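Local atomic coordinates of actin-binding protein, cofilin/tropomyosin family protein, putative (Entamoeba histolytica, PDB entry 4LIZ), a protein that binds actin filaments and stabilises them, and may thereby contribute to phagocytosis and pseudopod formation. Residues Val16-Val27 with Leu60-Ile68; Phe79-Glu87 with Met98-Ile109. All coordinates share one frame; numbering follows the deposited sequence.

Contact 1: Val16-Val27 with Leu60-Ile68. With NA (sodium ion), chain C.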
loop_
_atom_site.group_PDB
_atom_site.type_symbol
_atom_site.label_atom_id
_atom_site.label_comp_id
_atom_site.label_asym_id
_atom_site.label_seq_id
_atom_site.Cartn_x
_atom_site.Cartn_y
_atom_site.Cartn_z
ATOM N N VAL A 16 -7.281 -4.537 -7.633
ATOM C CA VAL A 16 -7.741 -3.330 -6.947
ATOM C C VAL A 16 -8.243 -2.262 -7.909
ATOM O O VAL A 16 -9.333 -1.779 -7.698
ATOM C CB VAL A 16 -6.602 -2.806 -6.020
ATOM C CG1 VAL A 16 -6.975 -1.423 -5.521
ATOM C CG2 VAL A 16 -6.227 -3.707 -4.882
ATOM N N ILE A 17 -7.487 -1.996 -8.942
ATOM C CA ILE A 17 -7.843 -1.015 -9.922
ATOM C C ILE A 17 -9.138 -1.367 -10.677
ATOM O O ILE A 17 -9.888 -0.515 -10.969
ATOM C CB ILE A 17 -6.696 -0.744 -10.877
ATOM C CG1 ILE A 17 -5.513 -0.166 -10.122
ATOM C CG2 ILE A 17 -7.107 0.244 -11.939
ATOM C CD1 ILE A 17 -4.275 -0.113 -10.938
ATOM N N ASP A 18 -9.349 -2.639 -10.941
ATOM C CA ASP A 18 -10.473 -3.064 -11.752
ATOM C C ASP A 18 -11.763 -2.797 -11.015
ATOM O O ASP A 18 -12.082 -3.418 -10.090
ATOM C CB ASP A 18 -10.302 -4.570 -12.002
ATOM C CG ASP A 18 -11.328 -5.166 -12.945
ATOM O OD1 ASP A 18 -12.195 -4.489 -13.415
ATOM O OD2 ASP A 18 -11.175 -6.348 -13.149
ATOM N N ASP A 19 -12.517 -1.859 -11.553
ATOM C CA ASP A 19 -13.789 -1.468 -11.007
ATOM C C ASP A 19 -14.781 -2.621 -11.033
ATOM O O ASP A 19 -15.671 -2.650 -10.269
ATOM C CB ASP A 19 -14.427 -0.326 -11.819
ATOM C CG ASP A 19 -13.760 1.011 -11.615
ATOM O OD1 ASP A 19 -12.984 1.189 -10.704
ATOM O OD2 ASP A 19 -14.063 1.878 -12.441
ATOM N N LYS A 20 -14.632 -3.502 -12.013
ATOM C CA LYS A 20 -15.472 -4.628 -12.154
ATOM C C LYS A 20 -15.086 -5.812 -11.377
ATOM O O LYS A 20 -15.758 -6.839 -11.439
ATOM C CB LYS A 20 -15.589 -4.962 -13.673
ATOM C CG LYS A 20 -15.817 -3.911 -14.663
ATOM C CD LYS A 20 -17.243 -3.519 -14.585
ATOM C CE LYS A 20 -17.503 -2.503 -15.674
ATOM N NZ LYS A 20 -18.697 -1.755 -15.321
ATOM N N ASN A 21 -13.964 -5.805 -10.628
ATOM C CA ASN A 21 -13.590 -6.827 -9.714
ATOM C C ASN A 21 -13.903 -6.215 -8.373
ATOM O O ASN A 21 -12.996 -5.689 -7.664
ATOM C CB ASN A 21 -12.119 -7.196 -9.854
ATOM C CG ASN A 21 -11.719 -8.314 -8.941
ATOM O OD1 ASN A 21 -12.459 -8.691 -7.995
ATOM N ND2 ASN A 21 -10.530 -8.934 -9.196
ATOM N N GLU A 22 -15.153 -6.337 -7.944
ATOM C CA GLU A 22 -15.598 -5.804 -6.691
ATOM C C GLU A 22 -15.184 -6.574 -5.476
ATOM O O GLU A 22 -15.298 -6.040 -4.395
ATOM C CB GLU A 22 -17.151 -5.651 -6.788
ATOM C CG GLU A 22 -17.548 -4.656 -7.840
ATOM C CD GLU A 22 -19.055 -4.356 -7.769
ATOM O OE1 GLU A 22 -19.836 -5.238 -7.401
ATOM O OE2 GLU A 22 -19.421 -3.228 -8.084
ATOM N N GLU A 23 -14.634 -7.757 -5.622
ATOM C CA GLU A 23 -14.154 -8.601 -4.545
ATOM C C GLU A 23 -12.762 -8.190 -4.020
ATOM O O GLU A 23 -12.336 -8.731 -3.010
ATOM C CB GLU A 23 -14.127 -10.066 -4.992
ATOM C CG GLU A 23 -15.527 -10.581 -5.452
ATOM C CD GLU A 23 -16.573 -10.373 -4.401
ATOM O OE1 GLU A 23 -16.434 -10.950 -3.314
ATOM O OE2 GLU A 23 -17.556 -9.587 -4.624
ATOM N N VAL A 24 -12.093 -7.337 -4.785
ATOM C CA VAL A 24 -10.754 -6.930 -4.338
ATOM C C VAL A 24 -10.690 -5.422 -4.401
ATOM O O VAL A 24 -10.715 -4.792 -5.437
ATOM C CB VAL A 24 -9.622 -7.525 -5.191
ATOM C CG1 VAL A 24 -8.256 -7.027 -4.760
ATOM C CG2 VAL A 24 -9.654 -9.072 -5.200
ATOM N N GLU A 25 -10.512 -4.798 -3.229
ATOM C CA GLU A 25 -10.446 -3.340 -3.042
ATOM C C GLU A 25 -9.104 -2.968 -2.341
ATOM O O GLU A 25 -8.771 -1.788 -2.337
ATOM C CB GLU A 25 -11.624 -2.872 -2.225
ATOM C CG GLU A 25 -12.949 -3.138 -2.975
ATOM C CD GLU A 25 -14.104 -2.777 -2.099
ATOM O OE1 GLU A 25 -14.120 -2.953 -0.882
ATOM O OE2 GLU A 25 -15.153 -2.351 -2.723
ATOM N N PHE A 26 -8.432 -3.872 -1.697
ATOM C CA PHE A 26 -7.121 -3.645 -1.082
ATOM C C PHE A 26 -6.249 -4.833 -1.165
ATOM O O PHE A 26 -6.725 -5.990 -1.262
ATOM C CB PHE A 26 -7.319 -3.273 0.446
ATOM C CG PHE A 26 -7.468 -4.431 1.383
ATOM C CD1 PHE A 26 -8.707 -4.967 1.565
ATOM C CD2 PHE A 26 -6.420 -5.007 2.016
ATOM C CE1 PHE A 26 -8.872 -6.078 2.384
ATOM C CE2 PHE A 26 -6.539 -6.090 2.833
ATOM C CZ PHE A 26 -7.804 -6.674 2.947
ATOM N N VAL A 27 -4.933 -4.636 -1.073
ATOM C CA VAL A 27 -3.957 -5.649 -0.910
ATOM C C VAL A 27 -2.847 -5.225 0.003
ATOM O O VAL A 27 -2.523 -4.004 -0.009
ATOM C CB VAL A 27 -3.405 -6.192 -2.243
ATOM C CG1 VAL A 27 -2.776 -5.043 -3.063
ATOM C CG2 VAL A 27 -2.430 -7.336 -2.116
ATOM N N LEU A 60 8.198 -5.397 7.558
ATOM C CA LEU A 60 8.270 -4.459 6.395
ATOM C C LEU A 60 7.148 -4.902 5.419
ATOM O O LEU A 60 7.165 -6.045 4.971
ATOM C CB LEU A 60 9.661 -4.601 5.740
ATOM C CG LEU A 60 9.997 -3.430 4.839
ATOM C CD1 LEU A 60 11.387 -3.555 4.141
ATOM C CD2 LEU A 60 9.123 -3.383 3.685
ATOM N N GLN A 61 6.245 -4.012 5.107
ATOM C CA GLN A 61 5.081 -4.347 4.253
ATOM C C GLN A 61 4.761 -3.222 3.303
ATOM O O GLN A 61 5.275 -2.086 3.470
ATOM C CB GLN A 61 3.884 -4.725 5.111
ATOM C CG GLN A 61 4.021 -6.007 5.938
ATOM C CD GLN A 61 3.006 -6.107 7.019
ATOM O OE1 GLN A 61 3.027 -5.396 7.990
ATOM N NE2 GLN A 61 1.983 -6.920 6.755
ATOM N N PHE A 62 3.930 -3.455 2.295
ATOM C CA PHE A 62 3.375 -2.471 1.442
ATOM C C PHE A 62 1.892 -2.613 1.327
ATOM O O PHE A 62 1.443 -3.767 1.482
ATOM C CB PHE A 62 3.983 -2.511 0.030
ATOM C CG PHE A 62 5.500 -2.311 0.015
ATOM C CD1 PHE A 62 6.366 -3.368 0.043
ATOM C CD2 PHE A 62 5.974 -1.027 -0.088
ATOM C CE1 PHE A 62 7.782 -3.173 0.111
ATOM C CE2 PHE A 62 7.340 -0.848 -0.124
ATOM C CZ PHE A 62 8.182 -1.872 -0.029
ATOM N N ALA A 63 1.135 -1.634 1.068
ATOM C CA ALA A 63 -0.262 -1.757 0.903
ATOM C C ALA A 63 -0.740 -0.877 -0.179
ATOM O O ALA A 63 -0.199 0.208 -0.506
ATOM C CB ALA A 63 -1.043 -1.525 2.212
ATOM N N TYR A 64 -1.871 -1.223 -0.799
ATOM C CA TYR A 64 -2.477 -0.518 -1.868
ATOM C C TYR A 64 -3.987 -0.687 -1.837
ATOM O O TYR A 64 -4.429 -1.829 -1.772
ATOM C CB TYR A 64 -1.895 -1.041 -3.218
ATOM C CG TYR A 64 -2.383 -0.306 -4.440
ATOM C CD1 TYR A 64 -2.065 0.999 -4.698
ATOM C CD2 TYR A 64 -3.114 -1.006 -5.397
ATOM C CE1 TYR A 64 -2.444 1.639 -5.867
ATOM C CE2 TYR A 64 -3.505 -0.383 -6.611
ATOM C CZ TYR A 64 -3.163 0.933 -6.816
ATOM O OH TYR A 64 -3.444 1.591 -8.054
ATOM N N TYR A 65 -4.755 0.380 -1.814
ATOM C CA TYR A 65 -6.201 0.282 -1.760
ATOM C C TYR A 65 -6.902 1.410 -2.520
ATOM O O TYR A 65 -6.345 2.421 -2.773
ATOM C CB TYR A 65 -6.724 0.195 -0.302
ATOM C CG TYR A 65 -6.609 1.439 0.547
ATOM C CD1 TYR A 65 -7.636 2.318 0.658
ATOM C CD2 TYR A 65 -5.456 1.700 1.233
ATOM C CE1 TYR A 65 -7.523 3.443 1.430
ATOM C CE2 TYR A 65 -5.341 2.812 2.028
ATOM C CZ TYR A 65 -6.380 3.677 2.105
ATOM O OH TYR A 65 -6.307 4.802 2.847
ATOM N N ARG A 66 -8.160 1.144 -2.832
ATOM C CA ARG A 66 -9.004 2.088 -3.514
ATOM C C ARG A 66 -9.963 2.709 -2.532
ATOM O O ARG A 66 -10.355 2.108 -1.586
ATOM C CB ARG A 66 -9.782 1.481 -4.675
ATOM C CG ARG A 66 -10.795 0.459 -4.288
ATOM C CD ARG A 66 -11.364 -0.203 -5.521
ATOM N NE ARG A 66 -12.282 0.624 -6.259
ATOM C CZ ARG A 66 -12.342 0.716 -7.581
ATOM N NH1 ARG A 66 -11.497 0.076 -8.349
ATOM N NH2 ARG A 66 -13.274 1.468 -8.112
ATOM N N THR A 67 -10.269 3.967 -2.793
ATOM C CA THR A 67 -11.172 4.751 -1.989
ATOM C C THR A 67 -11.913 5.762 -2.885
ATOM O O THR A 67 -11.669 5.826 -3.994
ATOM C CB THR A 67 -10.459 5.395 -0.775
ATOM O OG1 THR A 67 -11.416 5.919 0.135
ATOM C CG2 THR A 67 -9.568 6.469 -1.189
ATOM N N ILE A 68 -12.897 6.445 -2.353
ATOM C CA ILE A 68 -13.666 7.443 -3.127
ATOM C C ILE A 68 -13.433 8.847 -2.576
ATOM O O ILE A 68 -13.322 9.027 -1.350
ATOM C CB ILE A 68 -15.139 7.051 -3.079
ATOM C CG1 ILE A 68 -15.315 5.659 -3.681
ATOM C CG2 ILE A 68 -15.975 8.035 -3.902
ATOM C CD1 ILE A 68 -16.674 5.008 -3.423
HETATM NA NA NA C . -11.306 -4.042 -7.657
HETATM O O HOH W 1 -13.050 -2.507 -7.210
#

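Contact 2: Phe79-Glu87 with Met98-Ile109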
loop_
_atom_site.group_PDB
_atom_site.type_symbol
_atom_site.label_atom_id
_atom_site.label_comp_id
_atom_site.label_asym_id
_atom_site.label_seq_id
_atom_site.Cartn_x
_atom_site.Cartn_y
_atom_site.Cartn_z
ATOM N N PHE A 79 -6.579 6.025 -5.448
ATOM C CA PHE A 79 -5.759 4.926 -5.004
ATOM C C PHE A 79 -4.715 5.406 -4.037
ATOM O O PHE A 79 -4.072 6.457 -4.255
ATOM C CB PHE A 79 -5.115 4.243 -6.179
ATOM C CG PHE A 79 -6.107 3.691 -7.162
ATOM C CD1 PHE A 79 -6.931 2.618 -6.861
ATOM C CD2 PHE A 79 -6.258 4.308 -8.406
ATOM C CE1 PHE A 79 -7.876 2.190 -7.752
ATOM C CE2 PHE A 79 -7.229 3.867 -9.287
ATOM C CZ PHE A 79 -8.020 2.814 -8.959
ATOM N N VAL A 80 -4.531 4.683 -2.958
ATOM C CA VAL A 80 -3.593 5.001 -1.854
ATOM C C VAL A 80 -2.519 3.945 -1.854
ATOM O O VAL A 80 -2.798 2.748 -1.756
ATOM C CB VAL A 80 -4.322 5.070 -0.523
ATOM C CG1 VAL A 80 -3.332 5.375 0.598
ATOM C CG2 VAL A 80 -5.458 6.126 -0.525
ATOM N N PHE A 81 -1.228 4.344 -1.834
ATOM C CA PHE A 81 -0.052 3.517 -1.707
ATOM C C PHE A 81 0.584 3.762 -0.380
ATOM O O PHE A 81 0.920 4.903 -0.059
ATOM C CB PHE A 81 0.938 3.683 -2.863
ATOM C CG PHE A 81 2.234 3.014 -2.649
ATOM C CD1 PHE A 81 2.375 1.639 -2.546
ATOM C CD2 PHE A 81 3.425 3.750 -2.558
ATOM C CE1 PHE A 81 3.596 0.982 -2.368
ATOM C CE2 PHE A 81 4.616 3.138 -2.356
ATOM C CZ PHE A 81 4.733 1.757 -2.285
ATOM N N ILE A 82 0.820 2.755 0.428
ATOM C CA ILE A 82 1.471 2.862 1.728
ATOM C C ILE A 82 2.661 1.979 1.740
ATOM O O ILE A 82 2.662 0.764 1.393
ATOM C CB ILE A 82 0.532 2.386 2.858
ATOM C CG1 ILE A 82 -0.621 3.364 2.964
ATOM C CG2 ILE A 82 1.290 2.164 4.132
ATOM C CD1 ILE A 82 -1.837 2.819 3.685
ATOM N N SER A 83 3.837 2.480 2.197
ATOM C CA SER A 83 4.972 1.701 2.664
ATOM C C SER A 83 4.985 1.639 4.195
ATOM O O SER A 83 4.679 2.643 4.830
ATOM C CB SER A 83 6.298 2.203 2.055
ATOM O OG SER A 83 6.548 3.517 2.495
ATOM N N TRP A 84 5.305 0.496 4.761
ATOM C CA TRP A 84 5.204 0.281 6.174
ATOM C C TRP A 84 6.482 -0.359 6.646
ATOM O O TRP A 84 6.921 -1.431 6.198
ATOM C CB TRP A 84 4.035 -0.705 6.510
ATOM C CG TRP A 84 4.015 -1.264 7.914
ATOM C CD1 TRP A 84 4.506 -2.395 8.297
ATOM C CD2 TRP A 84 3.446 -0.603 9.048
ATOM N NE1 TRP A 84 4.261 -2.607 9.651
ATOM C CE2 TRP A 84 3.585 -1.497 10.120
ATOM C CE3 TRP A 84 2.778 0.596 9.248
ATOM C CZ2 TRP A 84 3.097 -1.140 11.406
ATOM C CZ3 TRP A 84 2.290 0.952 10.514
ATOM C CH2 TRP A 84 2.470 0.056 11.571
ATOM N N ALA A 85 7.128 0.225 7.715
ATOM C CA ALA A 85 8.282 -0.296 8.381
ATOM C C ALA A 85 7.982 -0.250 9.854
ATOM O O ALA A 85 8.122 0.805 10.484
ATOM C CB ALA A 85 9.558 0.559 8.097
ATOM N N GLY A 86 7.535 -1.368 10.403
ATOM C CA GLY A 86 7.110 -1.437 11.794
ATOM C C GLY A 86 8.289 -1.126 12.741
ATOM O O GLY A 86 9.439 -1.472 12.397
ATOM N N GLU A 87 7.879 -0.606 13.888
ATOM C CA GLU A 87 8.931 -0.173 14.855
ATOM C C GLU A 87 9.582 -1.346 15.514
ATOM O O GLU A 87 10.680 -1.165 16.126
ATOM C CB GLU A 87 8.367 0.808 15.854
ATOM C CG GLU A 87 8.166 2.120 15.085
ATOM C CD GLU A 87 7.409 3.209 15.860
ATOM O OE1 GLU A 87 6.973 2.982 17.020
ATOM O OE2 GLU A 87 7.214 4.320 15.271
HETATM N N MSE A 98 14.362 -0.689 2.355
HETATM C CA MSE A 98 13.080 -0.125 2.122
HETATM C C MSE A 98 13.017 0.801 0.945
HETATM O O MSE A 98 12.175 0.716 0.031
HETATM C CB MSE A 98 12.434 0.494 3.340
HETATM C CG MSE A 98 11.207 1.303 3.071
HETATM SE SE MSE A 98 9.794 0.182 2.300
HETATM C CE MSE A 98 8.666 -0.113 3.856
ATOM N N SER A 99 13.931 1.795 0.848
ATOM C CA SER A 99 13.711 2.721 -0.188
ATOM C C SER A 99 13.956 2.108 -1.577
ATOM O O SER A 99 13.219 2.461 -2.524
ATOM C CB SER A 99 14.647 4.008 -0.066
ATOM O OG SER A 99 14.264 4.796 1.063
ATOM N N ILE A 100 15.001 1.327 -1.765
ATOM C CA ILE A 100 15.311 0.745 -3.091
ATOM C C ILE A 100 14.137 -0.254 -3.442
ATOM O O ILE A 100 13.674 -0.257 -4.600
ATOM C CB ILE A 100 16.683 0.115 -3.181
ATOM C CG1 ILE A 100 17.065 -0.129 -4.597
ATOM C CG2 ILE A 100 16.882 -1.035 -2.293
ATOM C CD1 ILE A 100 18.502 -0.469 -4.801
ATOM N N LEU A 101 13.652 -0.990 -2.439
ATOM C CA LEU A 101 12.556 -1.966 -2.721
ATOM C C LEU A 101 11.327 -1.150 -3.071
ATOM O O LEU A 101 10.571 -1.492 -4.010
ATOM C CB LEU A 101 12.360 -2.782 -1.548
ATOM C CG LEU A 101 11.178 -3.805 -1.604
ATOM C CD1 LEU A 101 11.267 -4.657 -2.840
ATOM C CD2 LEU A 101 11.210 -4.635 -0.353
ATOM N N LYS A 102 10.977 -0.124 -2.328
ATOM C CA LYS A 102 9.836 0.768 -2.563
ATOM C C LYS A 102 9.854 1.311 -3.993
ATOM O O LYS A 102 8.824 1.388 -4.644
ATOM C CB LYS A 102 9.873 1.908 -1.532
ATOM C CG LYS A 102 8.766 2.867 -1.638
ATOM C CD LYS A 102 9.130 4.204 -0.815
ATOM C CE LYS A 102 9.399 3.958 0.612
ATOM N NZ LYS A 102 9.584 5.228 1.356
ATOM N N GLY A 103 11.032 1.721 -4.484
ATOM C CA GLY A 103 11.132 2.245 -5.810
ATOM C C GLY A 103 10.725 1.189 -6.826
ATOM O O GLY A 103 10.019 1.512 -7.818
ATOM N N ASP A 104 11.195 -0.026 -6.652
ATOM C CA ASP A 104 10.856 -1.155 -7.571
ATOM C C ASP A 104 9.335 -1.379 -7.465
ATOM O O ASP A 104 8.655 -1.593 -8.515
ATOM C CB ASP A 104 11.584 -2.349 -7.218
ATOM C CG ASP A 104 13.069 -2.346 -7.636
ATOM O OD1 ASP A 104 13.505 -1.413 -8.319
ATOM O OD2 ASP A 104 13.664 -3.350 -7.308
ATOM N N VAL A 105 8.762 -1.396 -6.275
ATOM C CA VAL A 105 7.347 -1.641 -6.107
ATOM C C VAL A 105 6.529 -0.565 -6.786
ATOM O O VAL A 105 5.536 -0.844 -7.463
ATOM C CB VAL A 105 6.986 -1.754 -4.626
ATOM C CG1 VAL A 105 5.445 -1.703 -4.384
ATOM C CG2 VAL A 105 7.604 -2.968 -3.995
ATOM N N LYS A 106 6.915 0.695 -6.687
ATOM C CA LYS A 106 6.247 1.782 -7.347
ATOM C C LYS A 106 6.364 1.739 -8.828
ATOM O O LYS A 106 5.409 2.266 -9.487
ATOM C CB LYS A 106 6.781 3.144 -6.804
ATOM C CG LYS A 106 6.385 3.499 -5.412
ATOM C CD LYS A 106 7.164 4.716 -4.813
ATOM C CE LYS A 106 7.019 5.918 -5.588
ATOM N NZ LYS A 106 7.712 7.018 -4.892
ATOM N N ASN A 107 7.365 1.116 -9.396
ATOM C CA ASN A 107 7.255 0.878 -10.817
ATOM C C ASN A 107 6.236 -0.101 -11.341
ATOM O O ASN A 107 5.819 -0.032 -12.458
ATOM C CB ASN A 107 8.604 0.458 -11.315
ATOM C CG ASN A 107 9.536 1.628 -11.308
ATOM O OD1 ASN A 107 9.075 2.800 -11.347
ATOM N ND2 ASN A 107 10.827 1.364 -11.164
ATOM N N VAL A 108 5.736 -0.927 -10.460
ATOM C CA VAL A 108 4.607 -1.781 -10.791
ATOM C C VAL A 108 3.324 -1.093 -10.377
ATOM O O VAL A 108 2.316 -1.153 -11.145
ATOM C CB VAL A 108 4.720 -3.151 -10.062
ATOM C CG1 VAL A 108 3.483 -4.062 -10.332
ATOM C CG2 VAL A 108 6.049 -3.805 -10.334
ATOM N N ILE A 109 3.309 -0.544 -9.179
ATOM C CA ILE A 109 2.168 0.227 -8.512
ATOM C C ILE A 109 2.422 1.689 -8.869
ATOM O O ILE A 109 2.905 2.537 -8.076
ATOM C CB ILE A 109 2.084 0.109 -6.990
ATOM C CG1 ILE A 109 2.215 -1.291 -6.597
ATOM C CG2 ILE A 109 0.801 0.823 -6.447
ATOM C CD1 ILE A 109 1.934 -1.507 -5.119
HETATM O O HOH W 2 6.865 5.983 1.109
#

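Contact 1: Val16-Val27 with Leu60-Ile68
Arg-66 reaches from strand 60-69 to the end of helix 10-17 and grips Asp-19 end-on, NH1 and NH2 both binding OD1 in a salt bridge. The shorter arm, Arg-66 NH2 to Asp-19 OD1, measures 2.6 Å and meets the oxygen from above the carboxylate plane; NH1 uses the anti lone pair of OD1. The two planar groups stand 77° apart. Arg-66 NH1 also donates to Val-16 O at 2.9 Å, a fairly straight bond (163°) in the carbonyl plane. All these oxygens lie at the guanidinium edge and fix its rotation, chiefly through Val-16 O and Asp-19 OD1, with Ile-17 O a weak third partner.

Backbone bonds set the antiparallel register: Val-27 and Tyr-64 form a hydrogen-bonded pair, Phe-26 and Tyr-65 a non-hydrogen-bonded one, and Arg-66 N donates to Glu-25 O (3.0 Å). Strands 26-32 and 60-69 are adjacent interior strands of the mixed sheet of the ADF-homology fold. Toward strand 37-44, a classic beta bulge sets Glu-25 and Phe-26 together against Gly-44.

Apolar packing centres on Tyr-64, whose CG, anti to the main-chain nitrogen (chi1 -176°), carries the ring to Val-16 and Ile-17 at the helix end. Val-16 CG1 lies 3.8 Å from Tyr-64 CE2, and Ile-17 CG1 sits at the ring edge; the hydroxyl is bonded to Asn-111 O.

Sodium links helix to loop, bound by Glu-15 O, Asp-18 O, Asn-21 O, Val-24 O and a water.

Contact 2: Phe79-Glu87 with Met98-Ile109
Phe-81 packs its outer ring carbons against Val-105 and Lys-106 of helix 92-108 and Ile-109 just beyond it. The strand and helix belong to the beta-alpha-beta unit 76-85, 92-108, 114-118, in which the helix packs back over the sheet of the ADF-homology fold. Their segment axes approach to 10.3 Å and run nearly antiparallel, at 157° between N-to-C directions.

A chi1 of 171°, trans to N, extends the Phe-81 ring toward the helix. Phe-81 CE2 is 3.5 Å from Lys-106 CG, in the aliphatic part of that chain, while Phe-81 CE1 is 3.8 Å from Val-105 CG1 and 4.1 Å from Ile-109 CD1. Lys-102 CG comes in near the ring plane, at its edge. The lysines thus contribute methylenes to the packing, and Lys-106 NZ continues to a salt bridge with Glu-115.

Further along the strand the contact turns partly polar. Ser-83 OG is hydrogen-bonded to His-117 ND1, and a water lies 2.8 Å from both Ser-83 OG and Lys-102 NZ, bonded to each and accepting from the lysine; the water bridges them, and no hydrogen bond joins the two segments directly. Selenomethionine Met-98 fills the far end, its chain bent at chi2 (62°) and chi3, which brings the methyl between Ser-83 and Ala-85: Met-98 CE lies 3.8 Å from Ser-83 CB and 3.2 Å from Trp-84 O.

Contacts 1 and 2 have centres about 15 Å apart and meet through neighbouring strands 60-69 and 76-85. Two probable backbone hydrogen bonds join them, Ala-63 N to Ile-82 O and Gln-61 N to Trp-84 O, each 2.9 Å long. Side chains touch at two further points: Leu-60 CD2 lies 3.3 Å from Met-98 CE, and Tyr-64 CD1 lies 3.4 Å from Ile-109 CG2. Tyr-64 thus packs against the end of helix 10-17 in contact 1 and the residue following helix 92-108 in contact 2. Sodium belongs to contact 1 alone; the Ile-109 side chain remains about 13 Å from the ion.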